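Local coordinates for glyoxalase family protein (Listeria monocytogenes, PDB 2P7O) that confers resistance to the antibiotic fosfomycin as a manganese-dependent enzyme that very probably catalyses its hydration, at residues K87-E92 and Y110-H115; G104-F109 and L116-A121. All coordinates share one frame; numbering follows the deposited sequence.

Contact 1. Residues K87-E92 and Y110-H115; sequences KALGVE and YDFDNH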
ATOM      1  N   LYS A  87     -18.189  10.961  -4.669  1.00 23.36           N
ATOM      2  CA  LYS A  87     -18.678  11.561  -5.926  1.00 28.02           C
ATOM      3  C   LYS A  87     -18.554  13.085  -5.877  1.00 31.21           C
ATOM      4  O   LYS A  87     -18.108  13.762  -6.783  1.00 31.27           O
ATOM      5  CB  LYS A  87     -20.145  11.192  -6.171  1.00 30.57           C
ATOM      6  CG  LYS A  87     -20.509   9.735  -6.211  1.00 35.17           C
ATOM      7  CD  LYS A  87     -22.024   9.503  -6.112  1.00 35.26           C
ATOM      8  CE  LYS A  87     -22.502   8.534  -7.177  1.00 35.40           C
ATOM      9  NZ  LYS A  87     -23.502   7.531  -6.739  1.00 36.91           N
ATOM     10  N   ALA A  88     -18.957  13.667  -4.756  1.00 28.79           N
ATOM     11  CA  ALA A  88     -18.786  15.094  -4.515  1.00 30.58           C
ATOM     12  C   ALA A  88     -17.383  15.592  -4.806  1.00 32.49           C
ATOM     13  O   ALA A  88     -17.282  16.762  -5.218  1.00 32.18           O
ATOM     14  CB  ALA A  88     -19.112  15.437  -3.047  1.00 32.14           C
ATOM     15  N   LEU A  89     -16.385  14.740  -4.635  1.00 32.83           N
ATOM     16  CA  LEU A  89     -15.028  15.207  -4.919  1.00 30.51           C
ATOM     17  C   LEU A  89     -14.786  15.099  -6.422  1.00 32.48           C
ATOM     18  O   LEU A  89     -13.944  15.862  -6.897  1.00 37.32           O
ATOM     19  CB  LEU A  89     -13.952  14.524  -4.097  1.00 32.27           C
ATOM     20  CG  LEU A  89     -12.561  15.128  -3.965  1.00 35.15           C
ATOM     21  CD1 LEU A  89     -12.499  16.219  -2.912  1.00 34.04           C
ATOM     22  CD2 LEU A  89     -11.530  14.071  -3.600  1.00 48.13           C
ATOM     23  N   GLY A  90     -15.563  14.265  -7.124  1.00 26.76           N
ATOM     24  CA  GLY A  90     -15.418  14.267  -8.584  1.00 31.80           C
ATOM     25  C   GLY A  90     -14.455  13.192  -9.071  1.00 32.19           C
ATOM     26  O   GLY A  90     -14.376  12.982 -10.312  1.00 27.32           O
ATOM     27  N   VAL A  91     -13.755  12.497  -8.171  1.00 30.94           N
ATOM     28  CA  VAL A  91     -12.828  11.447  -8.599  1.00 27.06           C
ATOM     29  C   VAL A  91     -13.467  10.283  -9.342  1.00 28.94           C
ATOM     30  O   VAL A  91     -14.675  10.084  -9.298  1.00 31.11           O
ATOM     31  CB  VAL A  91     -11.970  10.902  -7.436  1.00 24.89           C
ATOM     32  CG1 VAL A  91     -11.124  12.052  -6.904  1.00 23.15           C
ATOM     33  CG2 VAL A  91     -12.880  10.310  -6.361  1.00 20.04           C
ATOM     34  N   GLU A  92     -12.615   9.566 -10.110  1.00 28.08           N
ATOM     35  CA  GLU A  92     -13.195   8.478 -10.915  1.00 24.50           C
ATOM     36  C   GLU A  92     -13.585   7.391  -9.912  1.00 24.13           C
ATOM     37  O   GLU A  92     -12.822   7.051  -9.003  1.00 22.14           O
ATOM     38  CB  GLU A  92     -12.104   7.988 -11.858  1.00 30.16           C
ATOM     39  CG  GLU A  92     -12.376   6.621 -12.434  1.00 30.98           C
ATOM     40  CD  GLU A  92     -11.507   6.242 -13.604  1.00 36.87           C
ATOM     41  OE1 GLU A  92     -11.089   7.168 -14.343  1.00 49.00           O
ATOM     42  OE2 GLU A  92     -11.346   5.021 -13.818  1.00 39.78           O
ATOM     43  N   TYR A 110     -10.448   6.100  -7.465  1.00 22.60           N
ATOM     44  CA  TYR A 110      -9.041   6.482  -7.623  1.00 20.40           C
ATOM     45  C   TYR A 110      -8.798   7.823  -6.954  1.00 21.74           C
ATOM     46  O   TYR A 110      -9.791   8.487  -6.665  1.00 22.40           O
ATOM     47  CB  TYR A 110      -8.699   6.720  -9.131  1.00 22.23           C
ATOM     48  CG  TYR A 110      -8.890   5.442  -9.905  1.00 23.63           C
ATOM     49  CD1 TYR A 110     -10.191   5.097 -10.308  1.00 24.64           C
ATOM     50  CD2 TYR A 110      -7.829   4.573 -10.150  1.00 23.56           C
ATOM     51  CE1 TYR A 110     -10.394   3.918 -11.006  1.00 28.21           C
ATOM     52  CE2 TYR A 110      -8.068   3.372 -10.845  1.00 25.17           C
ATOM     53  CZ  TYR A 110      -9.336   3.065 -11.238  1.00 25.03           C
ATOM     54  OH  TYR A 110      -9.573   1.910 -11.943  1.00 27.74           O
ATOM     55  N   ASP A 111      -7.523   8.172  -6.740  1.00 20.24           N
ATOM     56  CA  ASP A 111      -7.273   9.546  -6.266  1.00 20.94           C
ATOM     57  C   ASP A 111      -7.050  10.442  -7.483  1.00 23.10           C
ATOM     58  O   ASP A 111      -7.647  10.171  -8.534  1.00 25.11           O
ATOM     59  CB  ASP A 111      -6.119   9.663  -5.279  1.00 23.21           C
ATOM     60  CG  ASP A 111      -4.797   9.114  -5.806  1.00 22.08           C
ATOM     61  OD1 ASP A 111      -3.782   9.215  -5.044  1.00 22.32           O
ATOM     62  OD2 ASP A 111      -4.767   8.643  -6.946  1.00 17.14           O
ATOM     63  N   PHE A 112      -6.188  11.432  -7.347  1.00 20.88           N
ATOM     64  CA  PHE A 112      -5.916  12.299  -8.506  1.00 23.39           C
ATOM     65  C   PHE A 112      -4.644  11.849  -9.215  1.00 23.17           C
ATOM     66  O   PHE A 112      -4.206  12.545 -10.129  1.00 30.59           O
ATOM     67  CB  PHE A 112      -5.732  13.740  -8.008  1.00 21.26           C
ATOM     68  CG  PHE A 112      -6.987  14.347  -7.388  1.00 21.12           C
ATOM     69  CD1 PHE A 112      -7.100  14.687  -6.049  1.00 24.25           C
ATOM     70  CD2 PHE A 112      -8.095  14.596  -8.190  1.00 20.49           C
ATOM     71  CE1 PHE A 112      -8.258  15.235  -5.537  1.00 24.26           C
ATOM     72  CE2 PHE A 112      -9.263  15.138  -7.677  1.00 22.27           C
ATOM     73  CZ  PHE A 112      -9.348  15.498  -6.345  1.00 22.74           C
ATOM     74  N   ASP A 113      -4.078  10.704  -8.815  1.00 23.20           N
ATOM     75  CA  ASP A 113      -2.769  10.302  -9.373  1.00 19.31           C
ATOM     76  C   ASP A 113      -2.775   8.814  -9.727  1.00 21.14           C
ATOM     77  O   ASP A 113      -1.721   8.141  -9.576  1.00 22.27           O
ATOM     78  CB  ASP A 113      -1.692  10.569  -8.291  1.00 17.86           C
ATOM     79  CG  ASP A 113      -1.569  12.077  -8.080  1.00 18.12           C
ATOM     80  OD1 ASP A 113      -0.864  12.750  -8.871  1.00 22.79           O
ATOM     81  OD2 ASP A 113      -2.212  12.632  -7.153  1.00 22.58           O
ATOM     82  N   ASN A 114      -3.925   8.304 -10.209  1.00 21.78           N
ATOM     83  CA  ASN A 114      -3.962   6.903 -10.628  1.00 21.31           C
ATOM     84  C   ASN A 114      -3.607   5.884  -9.566  1.00 18.75           C
ATOM     85  O   ASN A 114      -3.297   4.739  -9.916  1.00 22.01           O
ATOM     86  CB  ASN A 114      -3.143   6.609 -11.888  1.00 25.46           C
ATOM     87  CG  ASN A 114      -3.791   7.205 -13.134  1.00 26.50           C
ATOM     88  OD1 ASN A 114      -3.152   7.196 -14.197  1.00 37.82           O
ATOM     89  ND2 ASN A 114      -4.979   7.761 -13.022  1.00 31.66           N
ATOM     90  N   HIS A 115      -3.822   6.161  -8.293  1.00 20.63           N
ATOM     91  CA  HIS A 115      -3.810   5.127  -7.254  1.00 18.26           C
ATOM     92  C   HIS A 115      -5.248   4.628  -7.008  1.00 18.76           C
ATOM     93  O   HIS A 115      -6.157   5.417  -6.663  1.00 20.24           O
ATOM     94  CB  HIS A 115      -3.364   5.791  -5.934  1.00 18.53           C
ATOM     95  CG  HIS A 115      -1.986   6.354  -5.908  1.00 18.75           C
ATOM     96  ND1 HIS A 115      -1.672   7.699  -5.836  1.00 19.52           N
ATOM     97  CD2 HIS A 115      -0.786   5.702  -5.831  1.00 20.37           C
ATOM     98  CE1 HIS A 115      -0.339   7.837  -5.830  1.00 20.09           C
ATOM     99  NE2 HIS A 115       0.217   6.633  -5.809  1.00 21.43           N
TER
HETATM  100  O   HOH W   1      -9.706  10.353 -10.191  1.00 24.38           O

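Contact 2. Residues G104-F109 and L116-A121; sequences GRSIYF and LFELHA. With MN (manganese (II) ion), chain C.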
ATOM      1  N   GLY A 104     -21.152  -8.343   1.149  1.00 27.17           N
ATOM      2  CA  GLY A 104     -20.714  -7.068   1.686  1.00 21.86           C
ATOM      3  C   GLY A 104     -20.328  -6.189   0.503  1.00 20.01           C
ATOM      4  O   GLY A 104     -20.062  -6.625  -0.620  1.00 22.99           O
ATOM      5  N   ARG A 105     -20.369  -4.904   0.785  1.00 21.04           N
ATOM      6  CA  ARG A 105     -20.131  -3.854  -0.205  1.00 20.85           C
ATOM      7  C   ARG A 105     -18.752  -3.233  -0.044  1.00 19.16           C
ATOM      8  O   ARG A 105     -18.201  -3.099   1.040  1.00 21.76           O
ATOM      9  CB  ARG A 105     -21.202  -2.762   0.046  1.00 21.70           C
ATOM     10  CG  ARG A 105     -22.623  -3.372   0.021  1.00 23.31           C
ATOM     11  CD  ARG A 105     -23.613  -2.272   0.425  1.00 20.83           C
ATOM     12  NE  ARG A 105     -23.709  -1.284  -0.677  1.00 19.02           N
ATOM     13  CZ  ARG A 105     -24.395  -0.163  -0.597  1.00 21.90           C
ATOM     14  NH1 ARG A 105     -24.965   0.174   0.565  1.00 23.68           N
ATOM     15  NH2 ARG A 105     -24.428   0.648  -1.667  1.00 26.96           N
ATOM     16  N   SER A 106     -18.172  -2.958  -1.206  1.00 23.22           N
ATOM     17  CA  SER A 106     -16.973  -2.156  -1.365  1.00 19.95           C
ATOM     18  C   SER A 106     -17.247  -1.031  -2.370  1.00 17.33           C
ATOM     19  O   SER A 106     -18.009  -1.179  -3.346  1.00 21.06           O
ATOM     20  CB  SER A 106     -15.810  -3.063  -1.820  1.00 20.55           C
ATOM     21  OG  SER A 106     -15.367  -3.838  -0.715  1.00 18.87           O
ATOM     22  N   ILE A 107     -16.515   0.049  -2.094  1.00 18.68           N
ATOM     23  CA  ILE A 107     -16.371   1.150  -3.022  1.00 20.74           C
ATOM     24  C   ILE A 107     -14.924   1.267  -3.520  1.00 17.31           C
ATOM     25  O   ILE A 107     -13.955   1.362  -2.765  1.00 23.43           O
ATOM     26  CB  ILE A 107     -16.715   2.473  -2.325  1.00 21.94           C
ATOM     27  CG1 ILE A 107     -17.924   2.363  -1.387  1.00 23.53           C
ATOM     28  CG2 ILE A 107     -16.867   3.567  -3.347  1.00 22.99           C
ATOM     29  CD1 ILE A 107     -18.038   3.606  -0.480  1.00 22.08           C
ATOM     30  N   TYR A 108     -14.784   1.219  -4.837  1.00 18.79           N
ATOM     31  CA  TYR A 108     -13.473   1.316  -5.458  1.00 19.46           C
ATOM     32  C   TYR A 108     -13.407   2.613  -6.240  1.00 18.41           C
ATOM     33  O   TYR A 108     -14.342   2.891  -7.008  1.00 21.66           O
ATOM     34  CB  TYR A 108     -13.358   0.155  -6.453  1.00 20.23           C
ATOM     35  CG  TYR A 108     -13.030  -1.180  -5.843  1.00 18.92           C
ATOM     36  CD1 TYR A 108     -14.030  -2.086  -5.549  1.00 21.67           C
ATOM     37  CD2 TYR A 108     -11.714  -1.550  -5.603  1.00 17.08           C
ATOM     38  CE1 TYR A 108     -13.751  -3.322  -4.998  1.00 27.24           C
ATOM     39  CE2 TYR A 108     -11.429  -2.810  -5.072  1.00 19.04           C
ATOM     40  CZ  TYR A 108     -12.455  -3.698  -4.787  1.00 22.55           C
ATOM     41  OH  TYR A 108     -12.150  -4.947  -4.245  1.00 28.91           O
ATOM     42  N   PHE A 109     -12.350   3.378  -6.006  1.00 19.66           N
ATOM     43  CA  PHE A 109     -12.255   4.717  -6.569  1.00 21.81           C
ATOM     44  C   PHE A 109     -10.793   5.142  -6.625  1.00 21.48           C
ATOM     45  O   PHE A 109      -9.895   4.556  -5.989  1.00 21.67           O
ATOM     46  CB  PHE A 109     -13.085   5.728  -5.745  1.00 19.64           C
ATOM     47  CG  PHE A 109     -12.659   5.784  -4.278  1.00 18.02           C
ATOM     48  CD1 PHE A 109     -11.925   6.823  -3.735  1.00 16.27           C
ATOM     49  CD2 PHE A 109     -13.041   4.761  -3.444  1.00 17.17           C
ATOM     50  CE1 PHE A 109     -11.556   6.842  -2.399  1.00 17.91           C
ATOM     51  CE2 PHE A 109     -12.732   4.748  -2.094  1.00 17.69           C
ATOM     52  CZ  PHE A 109     -12.021   5.802  -1.570  1.00 19.91           C
ATOM     53  N   LEU A 116      -5.458   3.315  -7.003  1.00 17.99           N
ATOM     54  CA  LEU A 116      -6.729   2.692  -6.628  1.00 16.89           C
ATOM     55  C   LEU A 116      -6.860   2.514  -5.113  1.00 17.35           C
ATOM     56  O   LEU A 116      -5.952   2.062  -4.412  1.00 15.99           O
ATOM     57  CB  LEU A 116      -6.799   1.349  -7.337  1.00 17.95           C
ATOM     58  CG  LEU A 116      -8.157   0.638  -7.179  1.00 18.53           C
ATOM     59  CD1 LEU A 116      -9.300   1.472  -7.759  1.00 16.98           C
ATOM     60  CD2 LEU A 116      -8.034  -0.675  -7.926  1.00 19.02           C
ATOM     61  N   PHE A 117      -8.038   2.929  -4.629  1.00 16.72           N
ATOM     62  CA  PHE A 117      -8.344   2.783  -3.206  1.00 17.06           C
ATOM     63  C   PHE A 117      -9.688   2.067  -3.106  1.00 16.20           C
ATOM     64  O   PHE A 117     -10.490   2.023  -4.050  1.00 18.51           O
ATOM     65  CB  PHE A 117      -8.582   4.164  -2.571  1.00 17.42           C
ATOM     66  CG  PHE A 117      -7.274   4.886  -2.254  1.00 15.83           C
ATOM     67  CD1 PHE A 117      -6.768   5.864  -3.106  1.00 17.02           C
ATOM     68  CD2 PHE A 117      -6.549   4.580  -1.117  1.00 17.57           C
ATOM     69  CE1 PHE A 117      -5.569   6.535  -2.840  1.00 16.19           C
ATOM     70  CE2 PHE A 117      -5.352   5.223  -0.811  1.00 16.65           C
ATOM     71  CZ  PHE A 117      -4.876   6.227  -1.669  1.00 17.19           C
ATOM     72  N   GLU A 118      -9.916   1.477  -1.954  1.00 17.13           N
ATOM     73  CA  GLU A 118     -11.151   0.761  -1.689  1.00 16.48           C
ATOM     74  C   GLU A 118     -11.582   1.102  -0.259  1.00 17.28           C
ATOM     75  O   GLU A 118     -10.785   1.110   0.667  1.00 16.92           O
ATOM     76  CB  GLU A 118     -10.932  -0.738  -1.888  1.00 17.42           C
ATOM     77  CG  GLU A 118     -12.098  -1.649  -1.521  1.00 18.85           C
ATOM     78  CD  GLU A 118     -11.816  -3.136  -1.611  1.00 17.82           C
ATOM     79  OE1 GLU A 118     -10.623  -3.503  -1.827  1.00 15.21           O
ATOM     80  OE2 GLU A 118     -12.784  -3.930  -1.458  1.00 17.51           O
ATOM     81  N   LEU A 119     -12.882   1.355  -0.105  1.00 17.34           N
ATOM     82  CA  LEU A 119     -13.535   1.291   1.203  1.00 17.48           C
ATOM     83  C   LEU A 119     -14.361   0.002   1.293  1.00 16.14           C
ATOM     84  O   LEU A 119     -15.213  -0.278   0.439  1.00 19.91           O
ATOM     85  CB  LEU A 119     -14.429   2.547   1.289  1.00 17.74           C
ATOM     86  CG  LEU A 119     -13.581   3.827   1.419  1.00 17.49           C
ATOM     87  CD1 LEU A 119     -14.542   5.013   1.458  1.00 20.06           C
ATOM     88  CD2 LEU A 119     -12.665   3.850   2.626  1.00 18.64           C
ATOM     89  N   HIS A 120     -13.981  -0.841   2.233  1.00 17.92           N
ATOM     90  CA  HIS A 120     -14.474  -2.212   2.241  1.00 18.83           C
ATOM     91  C   HIS A 120     -15.335  -2.364   3.489  1.00 17.66           C
ATOM     92  O   HIS A 120     -14.799  -2.184   4.587  1.00 17.84           O
ATOM     93  CB  HIS A 120     -13.240  -3.134   2.245  1.00 21.45           C
ATOM     94  CG  HIS A 120     -13.551  -4.604   2.378  1.00 20.02           C
ATOM     95  ND1 HIS A 120     -13.239  -5.535   1.396  1.00 20.97           N
ATOM     96  CD2 HIS A 120     -13.998  -5.346   3.432  1.00 20.06           C
ATOM     97  CE1 HIS A 120     -13.596  -6.735   1.807  1.00 20.68           C
ATOM     98  NE2 HIS A 120     -14.094  -6.641   3.039  1.00 20.75           N
ATOM     99  N   ALA A 121     -16.603  -2.694   3.342  1.00 17.86           N
ATOM    100  CA  ALA A 121     -17.379  -3.141   4.516  1.00 21.36           C
ATOM    101  C   ALA A 121     -17.583  -4.654   4.454  1.00 19.95           C
ATOM    102  O   ALA A 121     -17.557  -5.293   3.391  1.00 21.01           O
ATOM    103  CB  ALA A 121     -18.760  -2.497   4.476  1.00 20.31           C
TER
HETATM  104 MN    MN C6000      -9.622  -5.370  -2.203  1.00 18.49          MN
HETATM  105  O   HOH W   2     -11.616  -6.215  -1.860  1.00 15.82           O

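Contact 1. Residues K87-E92 and Y110-H115
Val91 and Phe112 meet at about a right angle. The CG1 methyl of Val91 lies over one face of the Phe112 ring, a CH-pi contact in which Val91 CG1 is 3.7 Å from Phe112 CE2. Phe112 has CG anti to its carbonyl carbon (chi1 -65°), and this swings the ring tip back toward the end of helix 79-89. There Leu89 crosses the ring obliquely, with its CD2 3.8 Å from Phe112 CZ. Gly90, with positive phi, takes the chain out of the helix. Leu89 before it and Val91 after it both direct CB toward the loop. Beyond Val91, at Glu92, the contact becomes polar. Tyr110 N donates to Glu92 O over 3.0 Å, nearly along the C=O axis. One water accepts from Glu92 N and donates to Asp111 O. Glu92 is extended and runs alongside the Tyr110 ring, pointing the same way; its CG is 3.4 Å from Tyr110 CD1. Its carboxylate plane is turned 70° from the ring. Arg65 forms a salt bridge with Glu92 OE1 and a cation-pi contact with Tyr110, while Tyr110 OH is hydrogen-bonded to Lys94. Tyr110 O is buried under Val91 CB, 3.3 Å away, and has no polar partner. The chemistry is thus split: apolar and CH-pi contacts join Leu89 and Val91 to Phe112, and one backbone bond, one water and Arg65 tie Glu92 to Tyr110, ending strand 106-110, and Asp111 just after.

Contact 2. Residues G104-F109 and L116-A121
Glu118 has CG anti to the backbone N (chi1 174°) and stays extended beyond it, which carries its carboxylate along the Tyr108 ring. Tyr108 has CG anti to its carbonyl carbon, so the two side chains run side by side. Glu118 CG sits over one ring face, toward the rim, and the carboxylate stacks on the ring with the planes 27° apart. Glu118 OE1 binds manganese at 2.1 Å. Glu118 OE2 takes a 2.7 Å hydrogen bond from Ser106 OG on its anti lone pair. A metal-bound water also donates to Glu118 OE2, and His120 ND1 adds a weak bond. These partners fix the rotation of the carboxylate. Ser106 is thus a second-shell residue, and its OG is also hydrogen-bonded to Arg127. Phe109 and Leu119 point to the other sheet face, where Phe109 CE2 lies 3.7 Å from Leu119 CG. Phe109 CG takes the crowded position between the backbone N and the carbonyl carbon (chi1 58°), which lays the ring against Phe117 CB, 4.1 Å from the ring centroid. Helices 15-26 and 79-89 pack on this face. Ile107 with Leu119 and Phe109 with Phe117 are hydrogen-bonded pairs. His69, Glu126 and His7 of the second subunit complete the manganese site, and Glu126 OE2 is also hydrogen-bonded to Tyr108 OH. This antiparallel hairpin, with a metal-binding glutamate on one face and a helix-packed core on the other, belongs to the glyoxalase-type fold.

Contacts 1 and 2 share one hairpin. Contact 2 pairs strands 106-110 and 116-120, and the end of the first strand and the loop joining them supply 110-115 to contact 1. Their centres are about 13 Å apart. They meet directly where Glu92 O lies 3.5 Å from Phe109 CB, where Tyr110 CZ is 3.8 Å from Leu116 CD1, and where Asp111 OD1 is 3.9 Å from Phe117 CE1. Only contact 2 supplies a manganese ligand. Contact 1 stands back from the site: the side chain of Tyr110 is about 12 Å from the metal and about 8 Å from that of His69. Both contacts also reach the second subunit, contact 1 through His115, bonded to Asn68 of that subunit.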